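Local coordinates for protein 373aa long hypothetical citrate synthase (Sulfolobus tokodaii, PDB 1VGP) that is a hypothetical member of the citrate synthase family, a largely helical protein that assembles as a dimer of two identical chains, at residues N42-K54 with E60-R72. Residues are numbered along the deposited sequence; the frame is centred on the assembly and turned at random.
Sequences NFEEVSYLILYGK and ELNWFQEKLREER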
ATOM      1  N   ASN A  42       5.168 -14.145  26.256  1.00 28.42           N
ATOM      2  CA  ASN A  42       5.131 -12.688  26.183  1.00 28.95           C
ATOM      3  C   ASN A  42       5.243 -12.233  24.739  1.00 30.83           C
ATOM      4  O   ASN A  42       5.450 -13.052  23.824  1.00 27.98           O
ATOM      5  CB  ASN A  42       6.289 -12.086  26.961  1.00 30.28           C
ATOM      6  CG  ASN A  42       7.621 -12.679  26.558  1.00 34.21           C
ATOM      7  OD1 ASN A  42       8.182 -12.350  25.512  1.00 35.03           O
ATOM      8  ND2 ASN A  42       8.133 -13.579  27.390  1.00 35.62           N
ATOM      9  N   PHE A  43       5.130 -10.921  24.533  1.00 30.95           N
ATOM     10  CA  PHE A  43       5.147 -10.377  23.178  1.00 30.73           C
ATOM     11  C   PHE A  43       6.413 -10.765  22.425  1.00 29.93           C
ATOM     12  O   PHE A  43       6.341 -11.251  21.302  1.00 29.10           O
ATOM     13  CB  PHE A  43       5.029  -8.852  23.193  1.00 29.29           C
ATOM     14  CG  PHE A  43       4.977  -8.249  21.820  1.00 28.60           C
ATOM     15  CD1 PHE A  43       3.780  -8.228  21.100  1.00 28.97           C
ATOM     16  CD2 PHE A  43       6.127  -7.722  21.230  1.00 26.19           C
ATOM     17  CE1 PHE A  43       3.727  -7.688  19.816  1.00 29.25           C
ATOM     18  CE2 PHE A  43       6.085  -7.182  19.950  1.00 24.84           C
ATOM     19  CZ  PHE A  43       4.882  -7.163  19.240  1.00 27.99           C
ATOM     20  N   GLU A  44       7.567 -10.541  23.047  1.00 30.75           N
ATOM     21  CA  GLU A  44       8.842 -10.877  22.429  1.00 32.70           C
ATOM     22  C   GLU A  44       8.949 -12.338  22.011  1.00 32.93           C
ATOM     23  O   GLU A  44       9.309 -12.633  20.866  1.00 33.42           O
ATOM     24  CB  GLU A  44       9.986 -10.534  23.367  1.00 34.71           C
ATOM     25  CG  GLU A  44      10.300  -9.057  23.401  1.00 40.19           C
ATOM     26  CD  GLU A  44      10.147  -8.459  24.774  1.00 43.93           C
ATOM     27  OE1 GLU A  44       9.310  -8.973  25.550  1.00 49.04           O
ATOM     28  OE2 GLU A  44      10.864  -7.474  25.073  1.00 47.23           O
ATOM     29  N   GLU A  45       8.639 -13.257  22.925  1.00 31.36           N
ATOM     30  CA  GLU A  45       8.730 -14.675  22.608  1.00 30.90           C
ATOM     31  C   GLU A  45       7.732 -15.067  21.530  1.00 31.76           C
ATOM     32  O   GLU A  45       8.081 -15.793  20.597  1.00 32.78           O
ATOM     33  CB  GLU A  45       8.499 -15.529  23.853  1.00 32.04           C
ATOM     34  CG  GLU A  45       8.482 -17.014  23.551  1.00 35.15           C
ATOM     35  CD  GLU A  45       8.464 -17.865  24.795  1.00 37.98           C
ATOM     36  OE1 GLU A  45       7.351 -18.153  25.287  1.00 38.51           O
ATOM     37  OE2 GLU A  45       9.555 -18.246  25.279  1.00 39.27           O
ATOM     38  N   VAL A  46       6.494 -14.590  21.650  1.00 31.59           N
ATOM     39  CA  VAL A  46       5.467 -14.893  20.649  1.00 31.00           C
ATOM     40  C   VAL A  46       5.820 -14.348  19.264  1.00 30.99           C
ATOM     41  O   VAL A  46       5.547 -14.991  18.244  1.00 32.30           O
ATOM     42  CB  VAL A  46       4.093 -14.327  21.065  1.00 29.64           C
ATOM     43  CG1 VAL A  46       3.095 -14.522  19.948  1.00 27.60           C
ATOM     44  CG2 VAL A  46       3.616 -15.020  22.338  1.00 29.19           C
ATOM     45  N   SER A  47       6.435 -13.173  19.226  1.00 29.67           N
ATOM     46  CA  SER A  47       6.888 -12.603  17.965  1.00 31.58           C
ATOM     47  C   SER A  47       7.941 -13.482  17.287  1.00 32.06           C
ATOM     48  O   SER A  47       7.885 -13.712  16.071  1.00 34.28           O
ATOM     49  CB  SER A  47       7.447 -11.199  18.193  1.00 28.21           C
ATOM     50  OG  SER A  47       6.411 -10.310  18.577  1.00 29.76           O
ATOM     51  N   TYR A  48       8.898 -13.971  18.069  1.00 31.08           N
ATOM     52  CA  TYR A  48       9.920 -14.879  17.558  1.00 31.82           C
ATOM     53  C   TYR A  48       9.277 -16.166  17.036  1.00 31.64           C
ATOM     54  O   TYR A  48       9.617 -16.649  15.953  1.00 29.37           O
ATOM     55  CB  TYR A  48      10.920 -15.210  18.674  1.00 32.52           C
ATOM     56  CG  TYR A  48      12.108 -16.038  18.231  1.00 33.47           C
ATOM     57  CD1 TYR A  48      11.970 -17.397  17.917  1.00 33.89           C
ATOM     58  CD2 TYR A  48      13.368 -15.458  18.101  1.00 32.42           C
ATOM     59  CE1 TYR A  48      13.061 -18.155  17.477  1.00 33.43           C
ATOM     60  CE2 TYR A  48      14.463 -16.203  17.664  1.00 34.58           C
ATOM     61  CZ  TYR A  48      14.305 -17.549  17.349  1.00 35.47           C
ATOM     62  OH  TYR A  48      15.389 -18.262  16.862  1.00 36.99           O
ATOM     63  N   LEU A  49       8.353 -16.718  17.816  1.00 31.15           N
ATOM     64  CA  LEU A  49       7.625 -17.911  17.408  1.00 31.50           C
ATOM     65  C   LEU A  49       7.051 -17.693  16.022  1.00 33.16           C
ATOM     66  O   LEU A  49       7.153 -18.541  15.135  1.00 31.70           O
ATOM     67  CB  LEU A  49       6.486 -18.197  18.390  1.00 27.99           C
ATOM     68  CG  LEU A  49       5.553 -19.356  18.036  1.00 25.58           C
ATOM     69  CD1 LEU A  49       6.330 -20.677  17.984  1.00 22.75           C
ATOM     70  CD2 LEU A  49       4.439 -19.422  19.059  1.00 20.75           C
ATOM     71  N   ILE A  50       6.442 -16.532  15.842  1.00 34.60           N
ATOM     72  CA  ILE A  50       5.650 -16.287  14.660  1.00 34.03           C
ATOM     73  C   ILE A  50       6.543 -15.946  13.480  1.00 34.60           C
ATOM     74  O   ILE A  50       6.288 -16.399  12.368  1.00 35.26           O
ATOM     75  CB  ILE A  50       4.599 -15.187  14.948  1.00 34.20           C
ATOM     76  CG1 ILE A  50       3.314 -15.875  15.408  1.00 35.32           C
ATOM     77  CG2 ILE A  50       4.334 -14.334  13.717  1.00 32.90           C
ATOM     78  CD1 ILE A  50       2.207 -14.944  15.766  1.00 43.23           C
ATOM     79  N   LEU A  51       7.604 -15.180  13.716  1.00 33.67           N
ATOM     80  CA  LEU A  51       8.547 -14.893  12.638  1.00 35.11           C
ATOM     81  C   LEU A  51       9.298 -16.149  12.182  1.00 35.15           C
ATOM     82  O   LEU A  51       9.482 -16.368  10.991  1.00 35.80           O
ATOM     83  CB  LEU A  51       9.567 -13.832  13.070  1.00 35.03           C
ATOM     84  CG  LEU A  51       9.097 -12.394  13.320  1.00 35.64           C
ATOM     85  CD1 LEU A  51      10.306 -11.518  13.572  1.00 32.35           C
ATOM     86  CD2 LEU A  51       8.308 -11.884  12.130  1.00 35.45           C
ATOM     87  N   TYR A  52       9.737 -16.973  13.125  1.00 36.03           N
ATOM     88  CA  TYR A  52      10.674 -18.046  12.804  1.00 35.48           C
ATOM     89  C   TYR A  52      10.077 -19.443  12.880  1.00 35.29           C
ATOM     90  O   TYR A  52      10.708 -20.408  12.470  1.00 37.13           O
ATOM     91  CB  TYR A  52      11.885 -17.957  13.718  1.00 34.11           C
ATOM     92  CG  TYR A  52      12.649 -16.674  13.545  1.00 34.71           C
ATOM     93  CD1 TYR A  52      13.159 -16.316  12.298  1.00 35.66           C
ATOM     94  CD2 TYR A  52      12.858 -15.808  14.617  1.00 34.29           C
ATOM     95  CE1 TYR A  52      13.861 -15.125  12.117  1.00 36.75           C
ATOM     96  CE2 TYR A  52      13.557 -14.616  14.450  1.00 36.33           C
ATOM     97  CZ  TYR A  52      14.056 -14.279  13.199  1.00 37.01           C
ATOM     98  OH  TYR A  52      14.751 -13.106  13.020  1.00 34.29           O
ATOM     99  N   GLY A  53       8.867 -19.559  13.417  1.00 35.15           N
ATOM    100  CA  GLY A  53       8.162 -20.831  13.354  1.00 35.12           C
ATOM    101  C   GLY A  53       8.491 -21.809  14.470  1.00 35.89           C
ATOM    102  O   GLY A  53       8.090 -22.966  14.410  1.00 36.55           O
ATOM    103  N   LYS A  54       9.215 -21.362  15.491  1.00 37.03           N
ATOM    104  CA  LYS A  54       9.401 -22.190  16.678  1.00 37.92           C
ATOM    105  C   LYS A  54       9.741 -21.347  17.901  1.00 36.70           C
ATOM    106  O   LYS A  54      10.256 -20.236  17.769  1.00 36.08           O
ATOM    107  CB  LYS A  54      10.504 -23.229  16.440  1.00 39.97           C
ATOM    108  CG  LYS A  54      11.823 -22.642  15.950  1.00 46.46           C
ATOM    109  CD  LYS A  54      12.956 -22.847  16.957  1.00 50.31           C
ATOM    110  CE  LYS A  54      14.246 -22.169  16.487  1.00 51.62           C
ATOM    111  NZ  LYS A  54      15.473 -22.869  16.978  1.00 53.84           N
ATOM    112  N   GLU A  60      18.624 -17.798  21.696  1.00 49.14           N
ATOM    113  CA  GLU A  60      17.935 -17.228  20.549  1.00 47.42           C
ATOM    114  C   GLU A  60      17.053 -16.054  20.973  1.00 48.07           C
ATOM    115  O   GLU A  60      17.131 -14.968  20.391  1.00 49.87           O
ATOM    116  CB  GLU A  60      17.103 -18.295  19.845  1.00 45.49           C
ATOM    117  CG  GLU A  60      17.931 -19.433  19.287  1.00 44.73           C
ATOM    118  CD  GLU A  60      17.082 -20.574  18.760  1.00 46.71           C
ATOM    119  OE1 GLU A  60      16.075 -20.927  19.419  1.00 46.78           O
ATOM    120  OE2 GLU A  60      17.427 -21.120  17.689  1.00 47.50           O
ATOM    121  N   LEU A  61      16.226 -16.256  21.994  1.00 46.02           N
ATOM    122  CA  LEU A  61      15.374 -15.180  22.486  1.00 45.66           C
ATOM    123  C   LEU A  61      16.194 -13.998  22.995  1.00 48.66           C
ATOM    124  O   LEU A  61      15.793 -12.840  22.863  1.00 48.64           O
ATOM    125  CB  LEU A  61      14.466 -15.679  23.615  1.00 43.00           C
ATOM    126  CG  LEU A  61      13.560 -14.606  24.234  1.00 40.89           C
ATOM    127  CD1 LEU A  61      12.562 -14.126  23.194  1.00 38.69           C
ATOM    128  CD2 LEU A  61      12.835 -15.166  25.436  1.00 38.73           C
ATOM    129  N   ASN A  62      17.342 -14.298  23.591  1.00 51.00           N
ATOM    130  CA  ASN A  62      18.176 -13.258  24.173  1.00 52.01           C
ATOM    131  C   ASN A  62      18.722 -12.391  23.044  1.00 51.38           C
ATOM    132  O   ASN A  62      18.767 -11.164  23.157  1.00 50.45           O
ATOM    133  CB  ASN A  62      19.322 -13.887  24.958  1.00 57.40           C
ATOM    134  CG  ASN A  62      19.444 -13.315  26.354  1.00 62.79           C
ATOM    135  OD1 ASN A  62      18.448 -13.201  27.077  1.00 65.83           O
ATOM    136  ND2 ASN A  62      20.663 -12.949  26.747  1.00 63.69           N
ATOM    137  N   TRP A  63      19.127 -13.040  21.956  1.00 50.04           N
ATOM    138  CA  TRP A  63      19.508 -12.333  20.754  1.00 49.49           C
ATOM    139  C   TRP A  63      18.334 -11.523  20.223  1.00 48.95           C
ATOM    140  O   TRP A  63      18.502 -10.401  19.743  1.00 49.17           O
ATOM    141  CB  TRP A  63      19.964 -13.320  19.680  1.00 51.60           C
ATOM    142  CG  TRP A  63      20.093 -12.686  18.329  1.00 55.82           C
ATOM    143  CD1 TRP A  63      21.144 -11.948  17.867  1.00 56.56           C
ATOM    144  CD2 TRP A  63      19.126 -12.698  17.283  1.00 56.22           C
ATOM    145  NE1 TRP A  63      20.893 -11.503  16.598  1.00 58.12           N
ATOM    146  CE2 TRP A  63      19.651 -11.955  16.206  1.00 56.88           C
ATOM    147  CE3 TRP A  63      17.856 -13.277  17.136  1.00 56.62           C
ATOM    148  CZ2 TRP A  63      18.965 -11.759  15.010  1.00 57.16           C
ATOM    149  CZ3 TRP A  63      17.167 -13.088  15.947  1.00 56.67           C
ATOM    150  CH2 TRP A  63      17.724 -12.340  14.899  1.00 56.01           C
ATOM    151  N   PHE A  64      17.142 -12.103  20.309  1.00 47.71           N
ATOM    152  CA  PHE A  64      15.986 -11.552  19.622  1.00 45.72           C
ATOM    153  C   PHE A  64      15.496 -10.281  20.290  1.00 46.27           C
ATOM    154  O   PHE A  64      15.272  -9.270  19.632  1.00 45.87           O
ATOM    155  CB  PHE A  64      14.848 -12.572  19.572  1.00 41.96           C
ATOM    156  CG  PHE A  64      13.616 -12.052  18.898  1.00 40.23           C
ATOM    157  CD1 PHE A  64      13.574 -11.905  17.518  1.00 37.95           C
ATOM    158  CD2 PHE A  64      12.504 -11.675  19.646  1.00 39.28           C
ATOM    159  CE1 PHE A  64      12.446 -11.386  16.889  1.00 36.28           C
ATOM    160  CE2 PHE A  64      11.369 -11.153  19.025  1.00 38.32           C
ATOM    161  CZ  PHE A  64      11.341 -11.009  17.645  1.00 37.94           C
ATOM    162  N   GLN A  65      15.325 -10.326  21.603  1.00 48.01           N
ATOM    163  CA  GLN A  65      14.891  -9.136  22.317  1.00 50.75           C
ATOM    164  C   GLN A  65      16.030  -8.148  22.476  1.00 50.76           C
ATOM    165  O   GLN A  65      15.827  -7.036  22.941  1.00 51.53           O
ATOM    166  CB  GLN A  65      14.310  -9.503  23.684  1.00 52.15           C
ATOM    167  CG  GLN A  65      15.178 -10.401  24.529  1.00 53.12           C
ATOM    168  CD  GLN A  65      14.382 -11.148  25.586  1.00 56.16           C
ATOM    169  OE1 GLN A  65      14.932 -11.584  26.594  1.00 57.61           O
ATOM    170  NE2 GLN A  65      13.080 -11.299  25.356  1.00 56.45           N
ATOM    171  N   GLU A  66      17.231  -8.546  22.088  1.00 52.35           N
ATOM    172  CA  GLU A  66      18.344  -7.607  22.053  1.00 54.70           C
ATOM    173  C   GLU A  66      18.170  -6.679  20.852  1.00 54.95           C
ATOM    174  O   GLU A  66      18.269  -5.462  20.979  1.00 54.21           O
ATOM    175  CB  GLU A  66      19.662  -8.387  21.957  1.00 58.61           C
ATOM    176  CG  GLU A  66      20.787  -7.689  21.201  1.00 67.27           C
ATOM    177  CD  GLU A  66      22.171  -8.027  21.750  1.00 71.62           C
ATOM    178  OE1 GLU A  66      22.375  -9.193  22.179  1.00 71.23           O
ATOM    179  OE2 GLU A  66      23.045  -7.132  21.754  1.00 71.51           O
ATOM    180  N   LYS A  67      17.891  -7.266  19.691  1.00 55.21           N
ATOM    181  CA  LYS A  67      17.632  -6.488  18.490  1.00 56.03           C
ATOM    182  C   LYS A  67      16.445  -5.554  18.721  1.00 56.14           C
ATOM    183  O   LYS A  67      16.394  -4.440  18.184  1.00 56.30           O
ATOM    184  CB  LYS A  67      17.333  -7.424  17.305  1.00 54.77           C
ATOM    185  CG  LYS A  67      18.557  -8.111  16.698  1.00 55.01           C
ATOM    186  CD  LYS A  67      19.565  -7.100  16.152  1.00 55.97           C
ATOM    187  CE  LYS A  67      20.281  -7.630  14.918  1.00 56.40           C
ATOM    188  NZ  LYS A  67      20.906  -8.952  15.170  1.00 58.64           N
ATOM    189  N   LEU A  68      15.499  -6.018  19.531  1.00 55.37           N
ATOM    190  CA  LEU A  68      14.211  -5.362  19.665  1.00 56.10           C
ATOM    191  C   LEU A  68      14.294  -4.078  20.485  1.00 58.24           C
ATOM    192  O   LEU A  68      13.547  -3.129  20.225  1.00 59.77           O
ATOM    193  CB  LEU A  68      13.205  -6.313  20.313  1.00 54.58           C
ATOM    194  CG  LEU A  68      12.204  -7.052  19.425  1.00 52.46           C
ATOM    195  CD1 LEU A  68      11.248  -7.847  20.307  1.00 50.92           C
ATOM    196  CD2 LEU A  68      11.432  -6.067  18.577  1.00 50.15           C
ATOM    197  N   ARG A  69      15.188  -4.046  21.475  1.00 59.29           N
ATOM    198  CA  ARG A  69      15.412  -2.830  22.258  1.00 59.98           C
ATOM    199  C   ARG A  69      16.441  -1.937  21.578  1.00 60.28           C
ATOM    200  O   ARG A  69      16.410  -0.711  21.722  1.00 59.34           O
ATOM    201  CB  ARG A  69      15.907  -3.164  23.674  1.00 61.29           C
ATOM    202  CG  ARG A  69      15.637  -4.576  24.147  1.00 64.66           C
ATOM    203  CD  ARG A  69      14.190  -4.765  24.567  1.00 66.97           C
ATOM    204  NE  ARG A  69      13.943  -6.057  25.210  1.00 68.78           N
ATOM    205  CZ  ARG A  69      14.409  -6.405  26.408  1.00 68.57           C
ATOM    206  NH1 ARG A  69      15.282  -5.626  27.039  1.00 67.67           N
ATOM    207  NH2 ARG A  69      13.979  -7.523  26.990  1.00 65.50           N
ATOM    208  N   GLU A  70      17.351  -2.567  20.841  1.00 60.96           N
ATOM    209  CA  GLU A  70      18.448  -1.880  20.171  1.00 62.05           C
ATOM    210  C   GLU A  70      17.955  -0.839  19.171  1.00 61.71           C
ATOM    211  O   GLU A  70      18.614   0.171  18.953  1.00 62.93           O
ATOM    212  CB  GLU A  70      19.326  -2.905  19.443  1.00 66.46           C
ATOM    213  CG  GLU A  70      20.829  -2.705  19.606  1.00 72.00           C
ATOM    214  CD  GLU A  70      21.506  -3.868  20.333  1.00 74.93           C
ATOM    215  OE1 GLU A  70      21.500  -3.878  21.585  1.00 76.31           O
ATOM    216  OE2 GLU A  70      22.038  -4.769  19.648  1.00 74.69           O
ATOM    217  N   GLU A  71      16.798  -1.080  18.562  1.00 60.60           N
ATOM    218  CA  GLU A  71      16.371  -0.280  17.416  1.00 58.98           C
ATOM    219  C   GLU A  71      15.042   0.440  17.622  1.00 55.44           C
ATOM    220  O   GLU A  71      14.308   0.663  16.666  1.00 55.63           O
ATOM    221  CB  GLU A  71      16.263  -1.166  16.173  1.00 62.97           C
ATOM    222  CG  GLU A  71      17.594  -1.544  15.550  1.00 64.78           C
ATOM    223  CD  GLU A  71      18.252  -0.382  14.829  1.00 67.38           C
ATOM    224  OE1 GLU A  71      17.560   0.306  14.053  1.00 69.73           O
ATOM    225  OE2 GLU A  71      19.465  -0.160  15.042  1.00 68.18           O
ATOM    226  N   ARG A  72      14.736   0.805  18.861  1.00 52.63           N
ATOM    227  CA  ARG A  72      13.456   1.437  19.169  1.00 50.26           C
ATOM    228  C   ARG A  72      13.484   2.913  18.823  1.00 49.05           C
ATOM    229  O   ARG A  72      12.438   3.553  18.702  1.00 48.62           O
ATOM    230  CB  ARG A  72      13.112   1.285  20.654  1.00 49.92           C
ATOM    231  CG  ARG A  72      12.970  -0.144  21.113  1.00 48.74           C
ATOM    232  CD  ARG A  72      12.612  -0.204  22.576  1.00 50.75           C
ATOM    233  NE  ARG A  72      12.110  -1.525  22.929  1.00 52.60           N
ATOM    234  CZ  ARG A  72      12.095  -2.010  24.162  1.00 52.46           C
ATOM    235  NH1 ARG A  72      12.551  -1.281  25.169  1.00 51.60           N
ATOM    236  NH2 ARG A  72      11.623  -3.231  24.384  1.00 53.51           N
TER
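Phe64 enters helix 43-52 as a knob, its ring lodged among Ser47, Tyr48, Leu51 and Tyr52. Tyr48 does most of the gripping: its CB lies over the centre of the Phe64 ring, 4.0 Å from the centroid, while the CD2 edge of its own ring reaches Phe64 CG at 3.5 Å. The two rings thus form an offset edge-to-face pair, planes 87° apart and centroids 5.3 Å from each other. With Tyr48 CG anti to the backbone N (chi1 -174°), the ring is swung so that its CD2 edge meets Phe64. At the rim of the Phe64 ring, Leu51 CD1 meets CE1 at 3.9 Å. In this corner of the mainly helical citrate synthase fold, two consecutive helices, 43-52 and 58-70, are joined by a short connection and cross at nearly a right angle, 107° between the axes of the two segments. Both pack on helix 113-135, where Ile118 touches Leu51 and Phe64.

At the start of helix 43-52 the contact is again buried: Glu44 CG rests on Leu68 CD1 at 3.5 Å, its CB lies beside the Gln65 amide, and its OE2 accepts a hydrogen bond from His149 N. Arg69 NE adds a salt bridge to that oxygen, whose hydrogen bond is weak and bent, at 3.4 Å. Beside Tyr48, Tyr52 OH approaches the Trp63 edge, 3.6 Å from CH2, and is hydrogen-bonded to Asp114. The packing thins only toward the exposed end, where Lys54 NZ bridges to Glu60, 2.7 Å from OE2 on its syn lone pair, with a weaker bond to OE1.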